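2-oxoglutarate carboxylase small subunit (Hydrogenobacter thermophilus, PDB 7KCT) is the biotin carboxylase-type subunit of a two-part carboxylase, built around an ATP-grasp domain, and binds adenosine-5'-diphosphate and magnesium. Local coordinates at residues 345-350 and 393-398. Residues are numbered along the deposited sequence; the frame is centred on the assembly and turned at random.
Sequences CRINAE and LIAKLI. With ADP (adenosine-5'-diphosphate), chain D.
I347 and A395 face each other as a hydrogen-bonded pair of two antiparallel strands, 345-348 and 393-398. I347 N gives to A395 O at 2.9 Å, the donor tilted 22° from the carbonyl plane. The return bond is split: I347 O takes the N-H of I394 almost in line with its C=O, with I394 N at 2.8 Å. The second donor, A395 N, lies at the longer distance of 3.3 Å from I347 O, on a lone pair in the carbonyl plane. Two residues of one strand thus answer one of the other, a classic beta bulge, and beyond it the register slips so that N348 pairs with L393. The bulge lies in the antiparallel sheet of the biotin carboxylase C-terminal domain, where strand 341-351 also pairs with 244-250, which carries K245, another ligand of ADP.

The densely packed face carries C345, I347, A395 and L397, roofed by helices 404-417 and 427-435. I347 CB and, with CG1 turned beside the backbone N (chi1 -43°), CG1 rest against A395 O; I347 CG1 reaches A395 CB at 4.2 Å. At the bulge itself, apart from that face, I394, whose CB points toward the other strand, sets CD1 against A349 CB at 3.9 Å.

On the other face side-chain contact between the strands is sparse, and R346 reaches out to ADP; L393, the partly exposed residue here, sets CD1 against N348 OD1 and, at 3.9 Å, R346 CB. R346 runs extended from CG to NE and presents its guanidinium edge to ADP: NH2 to O3A at 2.9 Å, NH1 to O1A at 3.1 Å. Salt bridges of NE to E248 and NH2 to E304 probably fix that group's rotation. K396, on the same face, sends NZ to E21 and the carbonyl of V303, whose own N-H binds ADP.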
ATOM      1  N   CYS A 345      10.695  -3.213  -7.071  1.00 25.29           N
ATOM      2  CA  CYS A 345      11.767  -2.494  -7.724  1.00 29.83           C
ATOM      3  C   CYS A 345      12.519  -1.687  -6.680  1.00 29.80           C
ATOM      4  O   CYS A 345      11.899  -1.019  -5.849  1.00 31.25           O
ATOM      5  CB  CYS A 345      11.251  -1.605  -8.844  1.00 28.19           C
ATOM      6  SG  CYS A 345      10.478  -2.465 -10.222  1.00 36.32           S
ATOM      7  N   ARG A 346      13.844  -1.778  -6.712  1.00 26.88           N
ATOM      8  CA  ARG A 346      14.691  -0.990  -5.830  1.00 28.62           C
ATOM      9  C   ARG A 346      14.889   0.364  -6.460  1.00 30.34           C
ATOM     10  O   ARG A 346      15.367   0.453  -7.602  1.00 30.74           O
ATOM     11  CB  ARG A 346      16.035  -1.665  -5.599  1.00 31.52           C
ATOM     12  CG  ARG A 346      15.857  -3.076  -5.114  1.00 35.49           C
ATOM     13  CD  ARG A 346      17.081  -3.511  -4.390  1.00 37.80           C
ATOM     14  NE  ARG A 346      17.016  -4.914  -4.004  1.00 38.88           N
ATOM     15  CZ  ARG A 346      17.971  -5.491  -3.303  1.00 37.75           C
ATOM     16  NH1 ARG A 346      19.010  -4.746  -2.929  1.00 41.74           N
ATOM     17  NH2 ARG A 346      17.911  -6.791  -3.014  1.00 36.17           N
ATOM     18  N   ILE A 347      14.504   1.404  -5.731  1.00 24.54           N
ATOM     19  CA  ILE A 347      14.700   2.787  -6.149  1.00 26.52           C
ATOM     20  C   ILE A 347      15.989   3.237  -5.485  1.00 28.43           C
ATOM     21  O   ILE A 347      15.992   3.556  -4.292  1.00 24.69           O
ATOM     22  CB  ILE A 347      13.550   3.705  -5.728  1.00 30.00           C
ATOM     23  CG1 ILE A 347      12.204   3.052  -5.973  1.00 31.19           C
ATOM     24  CG2 ILE A 347      13.685   5.025  -6.406  1.00 32.35           C
ATOM     25  CD1 ILE A 347      11.950   2.779  -7.312  1.00 32.28           C
ATOM     26  N   ASN A 348      17.083   3.260  -6.247  1.00 26.61           N
ATOM     27  CA  ASN A 348      18.387   3.615  -5.721  1.00 24.54           C
ATOM     28  C   ASN A 348      18.783   4.992  -6.215  1.00 23.81           C
ATOM     29  O   ASN A 348      18.410   5.416  -7.319  1.00 29.37           O
ATOM     30  CB  ASN A 348      19.478   2.609  -6.145  1.00 35.14           C
ATOM     31  CG  ASN A 348      19.194   1.197  -5.699  1.00 36.83           C
ATOM     32  OD1 ASN A 348      18.736   0.955  -4.588  1.00 36.40           O
ATOM     33  ND2 ASN A 348      19.483   0.238  -6.576  1.00 39.67           N
ATOM     34  N   ALA A 349      19.543   5.696  -5.392  1.00 27.18           N
ATOM     35  CA  ALA A 349      20.142   6.969  -5.782  1.00 29.20           C
ATOM     36  C   ALA A 349      21.422   6.615  -6.539  1.00 32.98           C
ATOM     37  O   ALA A 349      22.491   6.476  -5.950  1.00 28.58           O
ATOM     38  CB  ALA A 349      20.443   7.840  -4.564  1.00 28.08           C
ATOM     39  N   GLU A 350      21.279   6.317  -7.838  1.00 35.08           N
ATOM     40  CA  GLU A 350      22.442   6.031  -8.670  1.00 34.93           C
ATOM     41  C   GLU A 350      22.106   6.355 -10.119  1.00 34.85           C
ATOM     42  O   GLU A 350      20.936   6.425 -10.498  1.00 31.57           O
ATOM     43  CB  GLU A 350      22.929   4.575  -8.498  1.00 36.01           C
ATOM     44  CG  GLU A 350      21.963   3.489  -8.727  1.00 37.32           C
ATOM     45  CD  GLU A 350      22.398   2.147  -8.048  1.00 46.98           C
ATOM     46  OE1 GLU A 350      23.138   2.124  -7.021  1.00 42.51           O
ATOM     47  OE2 GLU A 350      21.969   1.095  -8.560  1.00 47.97           O
ATOM     48  N   LEU A 393      20.022   2.776  -1.480  1.00 33.51           N
ATOM     49  CA  LEU A 393      18.593   2.497  -1.503  1.00 33.46           C
ATOM     50  C   LEU A 393      17.824   3.663  -0.904  1.00 27.12           C
ATOM     51  O   LEU A 393      18.152   4.142   0.182  1.00 42.23           O
ATOM     52  CB  LEU A 393      18.316   1.194  -0.747  1.00 34.64           C
ATOM     53  CG  LEU A 393      16.893   0.630  -0.881  1.00 33.23           C
ATOM     54  CD1 LEU A 393      16.504   0.419  -2.341  1.00 29.84           C
ATOM     55  CD2 LEU A 393      16.797  -0.671  -0.078  1.00 38.28           C
ATOM     56  N   ILE A 394      16.874   4.188  -1.667  1.00 25.95           N
ATOM     57  CA  ILE A 394      15.946   5.232  -1.223  1.00 29.01           C
ATOM     58  C   ILE A 394      14.602   4.635  -0.820  1.00 33.31           C
ATOM     59  O   ILE A 394      13.975   5.067   0.145  1.00 34.28           O
ATOM     60  CB  ILE A 394      15.706   6.277  -2.337  1.00 29.42           C
ATOM     61  CG1 ILE A 394      16.882   7.154  -2.674  1.00 35.31           C
ATOM     62  CG2 ILE A 394      14.463   7.172  -2.002  1.00 40.56           C
ATOM     63  CD1 ILE A 394      16.624   7.912  -3.949  1.00 36.48           C
ATOM     64  N   ALA A 395      14.082   3.726  -1.642  1.00 28.09           N
ATOM     65  CA  ALA A 395      12.725   3.247  -1.462  1.00 26.40           C
ATOM     66  C   ALA A 395      12.633   1.912  -2.174  1.00 27.21           C
ATOM     67  O   ALA A 395      13.434   1.613  -3.065  1.00 26.63           O
ATOM     68  CB  ALA A 395      11.701   4.228  -2.022  1.00 24.20           C
ATOM     69  N   LYS A 396      11.723   1.085  -1.706  1.00 24.79           N
ATOM     70  CA  LYS A 396      11.316  -0.131  -2.410  1.00 26.78           C
ATOM     71  C   LYS A 396       9.873   0.081  -2.805  1.00 25.65           C
ATOM     72  O   LYS A 396       9.032   0.416  -1.954  1.00 26.94           O
ATOM     73  CB  LYS A 396      11.454  -1.385  -1.551  1.00 28.12           C
ATOM     74  CG  LYS A 396      12.812  -1.489  -0.889  1.00 34.20           C
ATOM     75  CD  LYS A 396      13.069  -2.835  -0.199  1.00 36.86           C
ATOM     76  CE  LYS A 396      12.157  -3.069   0.999  1.00 32.25           C
ATOM     77  NZ  LYS A 396      12.834  -3.921   2.011  1.00 36.84           N
ATOM     78  N   LEU A 397       9.593  -0.019  -4.084  1.00 25.96           N
ATOM     79  CA  LEU A 397       8.230   0.037  -4.578  1.00 23.79           C
ATOM     80  C   LEU A 397       7.761  -1.389  -4.831  1.00 24.06           C
ATOM     81  O   LEU A 397       8.404  -2.117  -5.584  1.00 24.05           O
ATOM     82  CB  LEU A 397       8.159   0.865  -5.849  1.00 24.36           C
ATOM     83  CG  LEU A 397       6.814   1.105  -6.483  1.00 32.49           C
ATOM     84  CD1 LEU A 397       5.953   1.735  -5.450  1.00 29.64           C
ATOM     85  CD2 LEU A 397       7.090   2.000  -7.716  1.00 30.70           C
ATOM     86  N   ILE A 398       6.654  -1.791  -4.210  1.00 24.02           N
ATOM     87  CA  ILE A 398       6.153  -3.164  -4.309  1.00 23.16           C
ATOM     88  C   ILE A 398       4.741  -3.133  -4.824  1.00 25.78           C
ATOM     89  O   ILE A 398       3.934  -2.328  -4.347  1.00 27.20           O
ATOM     90  CB  ILE A 398       6.192  -3.887  -2.955  1.00 24.79           C
ATOM     91  CG1 ILE A 398       7.608  -3.876  -2.422  1.00 27.00           C
ATOM     92  CG2 ILE A 398       5.634  -5.332  -3.093  1.00 26.77           C
ATOM     93  CD1 ILE A 398       7.751  -3.116  -1.137  1.00 24.03           C
TER
HETATM   94  PB  ADP D 502      19.640  -9.023  -0.180  1.00 42.56           P
HETATM   95  O1B ADP D 502      18.925  -8.731   1.126  1.00 35.08           O
HETATM   96  O2B ADP D 502      18.935  -9.698  -1.335  1.00 41.42           O
HETATM   97  O3B ADP D 502      21.086  -9.383  -0.052  1.00 49.52           O
HETATM   98  PA  ADP D 502      21.382  -6.837  -1.045  1.00 49.22           P
HETATM   99  O1A ADP D 502      21.576  -5.404  -1.410  1.00 47.01           O
HETATM  100  O2A ADP D 502      22.399  -7.923  -1.349  1.00 47.96           O
HETATM  101  O3A ADP D 502      19.904  -7.413  -1.057  1.00 46.16           O
HETATM  102  O5' ADP D 502      21.831  -6.663   0.868  1.00 49.08           O
HETATM  103  C5' ADP D 502      21.597  -5.277   1.362  1.00 43.92           C
HETATM  104  C4' ADP D 502      22.681  -4.746   2.185  1.00 45.69           C
HETATM  105  O4' ADP D 502      23.454  -5.707   2.870  1.00 43.01           O
HETATM  106  C3' ADP D 502      23.609  -3.993   1.068  1.00 51.45           C
HETATM  107  O3' ADP D 502      24.076  -2.874   1.603  1.00 52.12           O
HETATM  108  C2' ADP D 502      24.666  -5.155   0.907  1.00 55.86           C
HETATM  109  O2' ADP D 502      25.901  -4.687   0.627  1.00 53.10           O
HETATM  110  C1' ADP D 502      24.717  -5.566   2.409  1.00 42.86           C
HETATM  111  N9  ADP D 502      25.178  -6.993   2.659  1.00 48.18           N
HETATM  112  C8  ADP D 502      24.707  -8.199   2.084  1.00 50.27           C
HETATM  113  N7  ADP D 502      25.371  -9.299   2.529  1.00 47.75           N
HETATM  114  C5  ADP D 502      26.267  -8.798   3.448  1.00 49.88           C
HETATM  115  C6  ADP D 502      27.232  -9.449   4.241  1.00 51.48           C
HETATM  116  N6  ADP D 502      27.383 -10.820   4.181  1.00 55.68           N
HETATM  117  N1  ADP D 502      28.031  -8.724   5.091  1.00 45.18           N
HETATM  118  C2  ADP D 502      27.823  -7.354   5.062  1.00 41.46           C
HETATM  119  N3  ADP D 502      26.946  -6.592   4.359  1.00 44.39           N
HETATM  120  C4  ADP D 502      26.166  -7.370   3.551  1.00 45.20           C